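Local structure of type II secretion chaperone CpaB (Acinetobacter nosocomialis M2, 6O38) at residues G116-G121 / M141-E146; G83-F88 / T98-E103. The protein probably acts as a dedicated chaperone for the type II-secreted metalloprotease CpaA, with which it forms a chaperone-substrate complex. All blocks are in the same frame, centred on the assembly; numbering follows the deposited sequence.

In the fold
Both contacts belong to one antiparallel sheet in which most strands follow each other in sequence order. Contact 2 (G83-F88 / T98-E103) is the hairpin at one margin, where strand 85-90 is outermost within this chain. Contact 1 (G116-G121 / M141-E146) bridges strands 111-118 and 138-145, which have 127-133 between them. The centres of the contacts are about 9 Å apart, and neighbouring strands 95-106 and 111-118 join them: R117 O lies 3.0 Å from K100 N, and D119 OD2 lies 2.6 Å from T98 OG1, both probable hydrogen bonds. Each contact also has residues close to the bound protease: F144 and E146 in contact 1, E103 in contact 2.

Contact 1 (G116-G121 / M141-E146); sequences GRFDQG and MQIFTE
T145 OG1 is hydrogen-bonded to G148 O and weakly to K147 N, while the other branch of the same side chain, CG2, reaches across to F118. The setting is an antiparallel meander: strand 127-133 runs between 111-118 and 138-145, so the two strands here are second neighbours. The axes of segments 116-118 and 141-145 come within 8.9 Å, their directions 33° from parallel. No hydrogen bond crosses between the segments, and the F118 ring does most of the bridging. Its CG stands anti to the carbonyl carbon (chi1 -65°), and the far end of the ring meets the other strand. CZ is 3.7 Å from I143 CG2, which sits at the ring edge, the two side chains crossing at about a right angle. Also at the edge, F118 CE2 is 3.5 Å from F144 O, a carbonyl close to the ring plane. T145 CG2 approaches obliquely, 3.9 Å from F118 CE2. R97 adds a cation-pi contact to this ring and a salt bridge to E146 OE2, tying both segments to strand 95-106. Farther along, the two segments touch lightly, E146 OE1 lying 4.3 Å from G121 CA.

Contact 2 (G83-F88 / T98-E103); sequences GDTVKF and TGKIVE
Between D84 and I101 the backbone bond is well formed: I101 N donates to D84 O at 3.0 Å, with an N-H...O angle of 161°. V86 and G99 exchange bonds as the hydrogen-bonded pair, flanked by the non-hydrogen-bonded pairs T85/K100 and K87/T98. At the end of the pairing G83 N donates to I101 O, 2.7 Å away but more bent, at 140°. CA-H...O contacts supplement these bonds: K100 CA approaches D84 O, T85 CA approaches G99 O and T98 CA approaches V86 O. Among the carbon contacts, T98 CG2 lies against the K87 chain from CB to CE, 3.6 Å from CG; K87 CG is anti to its backbone N (chi1 -170°) and, extended beyond CG, the side chain lies about 4 Å from a bound sulfate, probably from the crystallisation liquor. T85 and K100 share that face, T85 OG1 standing 3.8 Å from K100 CE. On the buried face V86 CG2 and I101 CD1 are 4.4 Å apart, and both side chains pack on F128. Where strand 95-106 pairs with 111-118, V102 and E103 both face T115 in a classic beta bulge. The whole is an antiparallel beta hairpin, its strand 85-90 outermost within this chain.

Contact 1 (G116-G121 / M141-E146)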
loop_
_atom_site.group_PDB
_atom_site.type_symbol
_atom_site.label_atom_id
_atom_site.label_comp_id
_atom_site.label_asym_id
_atom_site.label_seq_id
_atom_site.Cartn_x
_atom_site.Cartn_y
_atom_site.Cartn_z
ATOM N N GLY G 116 4.541 12.496 -0.189
ATOM C CA GLY G 116 5.305 12.212 -1.386
ATOM C C GLY G 116 4.809 10.965 -2.085
ATOM O O GLY G 116 4.049 10.171 -1.527
ATOM N N ARG G 117 5.252 10.805 -3.330
ATOM C CA ARG G 117 4.934 9.639 -4.140
ATOM C C ARG G 117 6.214 8.952 -4.596
ATOM O O ARG G 117 7.264 9.586 -4.741
ATOM C CB ARG G 117 4.076 10.006 -5.356
ATOM C CG ARG G 117 2.734 10.618 -5.004
ATOM C CD ARG G 117 1.749 10.468 -6.152
ATOM N NE ARG G 117 0.395 10.853 -5.766
ATOM C CZ ARG G 117 -0.509 10.004 -5.287
ATOM N NH1 ARG G 117 -0.202 8.723 -5.139
ATOM N NH2 ARG G 117 -1.720 10.432 -4.959
ATOM N N PHE G 118 6.113 7.647 -4.828
ATOM C CA PHE G 118 7.267 6.847 -5.209
ATOM C C PHE G 118 7.514 6.933 -6.710
ATOM O O PHE G 118 6.589 7.118 -7.505
ATOM C CB PHE G 118 7.069 5.395 -4.778
ATOM C CG PHE G 118 6.998 5.216 -3.289
ATOM C CD1 PHE G 118 8.146 5.286 -2.519
ATOM C CD2 PHE G 118 5.785 4.990 -2.658
ATOM C CE1 PHE G 118 8.089 5.130 -1.148
ATOM C CE2 PHE G 118 5.722 4.833 -1.285
ATOM C CZ PHE G 118 6.876 4.902 -0.529
ATOM N N ASP G 119 8.789 6.802 -7.090
ATOM C CA ASP G 119 9.181 6.974 -8.486
ATOM C C ASP G 119 8.764 5.811 -9.381
ATOM O O ASP G 119 8.436 6.034 -10.550
ATOM C CB ASP G 119 10.693 7.182 -8.582
ATOM C CG ASP G 119 11.167 8.382 -7.795
ATOM O OD1 ASP G 119 10.615 9.484 -8.001
ATOM O OD2 ASP G 119 12.090 8.221 -6.972
ATOM N N GLN G 120 8.775 4.575 -8.879
ATOM C CA GLN G 120 8.482 3.423 -9.727
ATOM C C GLN G 120 7.320 2.561 -9.247
ATOM O O GLN G 120 7.170 1.432 -9.735
ATOM C CB GLN G 120 9.725 2.537 -9.881
ATOM C CG GLN G 120 10.877 3.182 -10.637
ATOM C CD GLN G 120 10.516 3.555 -12.064
ATOM O OE1 GLN G 120 9.760 2.854 -12.734
ATOM N NE2 GLN G 120 11.060 4.673 -12.533
ATOM N N GLY G 121 6.486 3.047 -8.338
ATOM C CA GLY G 121 5.314 2.305 -7.913
ATOM C C GLY G 121 4.153 2.462 -8.872
ATOM O O GLY G 121 4.333 2.663 -10.078
HETATM N N MSE G 141 5.287 7.944 10.468
HETATM C CA MSE G 141 5.395 7.739 9.027
HETATM C C MSE G 141 4.427 6.676 8.529
HETATM O O MSE G 141 4.280 5.619 9.139
HETATM C CB MSE G 141 6.818 7.342 8.642
HETATM C CG MSE G 141 7.868 8.360 9.014
HETATM SE SE MSE G 141 9.608 7.878 8.297
HETATM C CE MSE G 141 10.667 9.182 9.270
ATOM N N GLN G 142 3.772 6.967 7.408
ATOM C CA GLN G 142 2.897 6.016 6.730
ATOM C C GLN G 142 3.493 5.738 5.357
ATOM O O GLN G 142 3.524 6.625 4.500
ATOM C CB GLN G 142 1.476 6.563 6.605
ATOM C CG GLN G 142 0.810 6.895 7.927
ATOM C CD GLN G 142 -0.594 7.434 7.742
ATOM O OE1 GLN G 142 -1.151 7.386 6.646
ATOM N NE2 GLN G 142 -1.174 7.956 8.817
ATOM N N ILE G 143 3.975 4.517 5.155
ATOM C CA ILE G 143 4.594 4.112 3.899
ATOM C C ILE G 143 3.664 3.097 3.247
ATOM O O ILE G 143 3.508 1.975 3.744
ATOM C CB ILE G 143 5.999 3.538 4.115
ATOM C CG1 ILE G 143 6.851 4.533 4.906
ATOM C CG2 ILE G 143 6.654 3.209 2.782
ATOM C CD1 ILE G 143 8.057 3.919 5.575
ATOM N N PHE G 144 3.048 3.487 2.134
ATOM C CA PHE G 144 2.063 2.662 1.441
ATOM C C PHE G 144 2.628 2.249 0.087
ATOM O O PHE G 144 2.735 3.074 -0.827
ATOM C CB PHE G 144 0.744 3.416 1.280
ATOM C CG PHE G 144 0.121 3.828 2.583
ATOM C CD1 PHE G 144 -0.051 2.910 3.605
ATOM C CD2 PHE G 144 -0.291 5.135 2.786
ATOM C CE1 PHE G 144 -0.624 3.288 4.806
ATOM C CE2 PHE G 144 -0.863 5.518 3.985
ATOM C CZ PHE G 144 -1.031 4.593 4.995
ATOM N N THR G 145 2.980 0.975 -0.039
ATOM C CA THR G 145 3.444 0.397 -1.290
ATOM C C THR G 145 2.559 -0.785 -1.662
ATOM O O THR G 145 1.769 -1.281 -0.854
ATOM C CB THR G 145 4.908 -0.052 -1.193
ATOM O OG1 THR G 145 4.995 -1.231 -0.384
ATOM C CG2 THR G 145 5.769 1.044 -0.585
ATOM N N GLU G 146 2.696 -1.235 -2.911
ATOM C CA GLU G 146 1.970 -2.421 -3.347
ATOM C C GLU G 146 2.491 -3.688 -2.678
ATOM O O GLU G 146 1.771 -4.691 -2.636
ATOM C CB GLU G 146 2.055 -2.566 -4.870
ATOM C CG GLU G 146 3.439 -2.930 -5.399
ATOM C CD GLU G 146 4.431 -1.783 -5.330
ATOM O OE1 GLU G 146 4.005 -0.633 -5.090
ATOM O OE2 GLU G 146 5.641 -2.034 -5.515
#

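Contact 2 (G83-F88 / T98-E103)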
loop_
_atom_site.group_PDB
_atom_site.type_symbol
_atom_site.label_atom_id
_atom_site.label_comp_id
_atom_site.label_asym_id
_atom_site.label_seq_id
_atom_site.Cartn_x
_atom_site.Cartn_y
_atom_site.Cartn_z
ATOM N N GLY G 83 9.580 18.601 -4.225
ATOM C CA GLY G 83 10.344 18.155 -5.372
ATOM C C GLY G 83 11.623 17.423 -5.032
ATOM O O GLY G 83 12.199 16.778 -5.918
ATOM N N ASP G 84 12.087 17.495 -3.787
ATOM C CA ASP G 84 13.322 16.828 -3.407
ATOM C C ASP G 84 13.111 15.321 -3.290
ATOM O O ASP G 84 12.003 14.835 -3.045
ATOM C CB ASP G 84 13.853 17.389 -2.086
ATOM C CG ASP G 84 14.369 18.808 -2.222
ATOM O OD1 ASP G 84 14.777 19.189 -3.340
ATOM O OD2 ASP G 84 14.371 19.541 -1.211
ATOM N N THR G 85 14.201 14.580 -3.463
ATOM C CA THR G 85 14.160 13.124 -3.475
ATOM C C THR G 85 14.375 12.567 -2.073
ATOM O O THR G 85 15.229 13.046 -1.322
ATOM C CB THR G 85 15.216 12.568 -4.434
ATOM O OG1 THR G 85 14.976 13.072 -5.754
ATOM C CG2 THR G 85 15.173 11.047 -4.469
ATOM N N VAL G 86 13.589 11.547 -1.729
ATOM C CA VAL G 86 13.638 10.897 -0.426
ATOM C C VAL G 86 13.678 9.390 -0.644
ATOM O O VAL G 86 13.002 8.867 -1.538
ATOM C CB VAL G 86 12.435 11.314 0.450
ATOM C CG1 VAL G 86 11.827 10.121 1.169
ATOM C CG2 VAL G 86 12.855 12.383 1.447
ATOM N N LYS G 87 14.475 8.694 0.164
ATOM C CA LYS G 87 14.722 7.268 -0.004
ATOM C C LYS G 87 14.376 6.515 1.274
ATOM O O LYS G 87 14.654 6.989 2.380
ATOM C CB LYS G 87 16.187 7.014 -0.379
ATOM C CG LYS G 87 16.499 5.592 -0.809
ATOM C CD LYS G 87 17.909 5.510 -1.370
ATOM C CE LYS G 87 18.048 4.376 -2.370
ATOM N NZ LYS G 87 19.330 4.469 -3.123
ATOM N N PHE G 88 13.774 5.338 1.113
ATOM C CA PHE G 88 13.434 4.457 2.222
ATOM C C PHE G 88 14.163 3.131 2.058
ATOM O O PHE G 88 14.205 2.569 0.959
ATOM C CB PHE G 88 11.923 4.204 2.298
ATOM C CG PHE G 88 11.104 5.449 2.479
ATOM C CD1 PHE G 88 10.850 5.950 3.746
ATOM C CD2 PHE G 88 10.575 6.113 1.384
ATOM C CE1 PHE G 88 10.091 7.093 3.917
ATOM C CE2 PHE G 88 9.815 7.254 1.548
ATOM C CZ PHE G 88 9.574 7.746 2.815
ATOM N N THR G 98 12.994 4.954 -3.836
ATOM C CA THR G 98 13.070 6.394 -3.648
ATOM C C THR G 98 11.717 7.034 -3.934
ATOM O O THR G 98 10.809 6.415 -4.496
ATOM C CB THR G 98 14.148 7.009 -4.549
ATOM O OG1 THR G 98 13.868 6.693 -5.919
ATOM C CG2 THR G 98 15.521 6.471 -4.182
ATOM N N GLY G 99 11.595 8.298 -3.536
ATOM C CA GLY G 99 10.374 9.053 -3.746
ATOM C C GLY G 99 10.668 10.534 -3.718
ATOM O O GLY G 99 11.770 10.965 -3.374
ATOM N N LYS G 100 9.659 11.318 -4.089
ATOM C CA LYS G 100 9.795 12.764 -4.185
ATOM C C LYS G 100 8.706 13.443 -3.369
ATOM O O LYS G 100 7.543 13.032 -3.408
ATOM C CB LYS G 100 9.724 13.234 -5.644
ATOM C CG LYS G 100 10.591 12.419 -6.586
ATOM C CD LYS G 100 11.266 13.289 -7.628
ATOM C CE LYS G 100 12.291 12.487 -8.414
ATOM N NZ LYS G 100 13.107 13.346 -9.315
ATOM N N ILE G 101 9.093 14.483 -2.630
ATOM C CA ILE G 101 8.129 15.261 -1.862
ATOM C C ILE G 101 7.210 16.003 -2.820
ATOM O O ILE G 101 7.670 16.693 -3.739
ATOM C CB ILE G 101 8.850 16.236 -0.919
ATOM C CG1 ILE G 101 9.800 15.481 0.014
ATOM C CG2 ILE G 101 7.842 17.043 -0.115
ATOM C CD1 ILE G 101 9.100 14.564 0.989
ATOM N N VAL G 102 5.903 15.862 -2.615
ATOM C CA VAL G 102 4.924 16.529 -3.462
ATOM C C VAL G 102 4.092 17.561 -2.714
ATOM O O VAL G 102 3.440 18.393 -3.365
ATOM C CB VAL G 102 3.995 15.507 -4.153
ATOM C CG1 VAL G 102 4.807 14.463 -4.901
ATOM C CG2 VAL G 102 3.069 14.852 -3.136
ATOM N N GLU G 103 4.089 17.556 -1.382
ATOM C CA GLU G 103 3.175 18.410 -0.635
ATOM C C GLU G 103 3.689 18.575 0.787
ATOM O O GLU G 103 3.971 17.582 1.464
ATOM C CB GLU G 103 1.766 17.809 -0.635
ATOM C CG GLU G 103 0.642 18.814 -0.478
ATOM C CD GLU G 103 -0.712 18.209 -0.791
ATOM O OE1 GLU G 103 -0.889 16.994 -0.558
ATOM O OE2 GLU G 103 -1.596 18.942 -1.283
#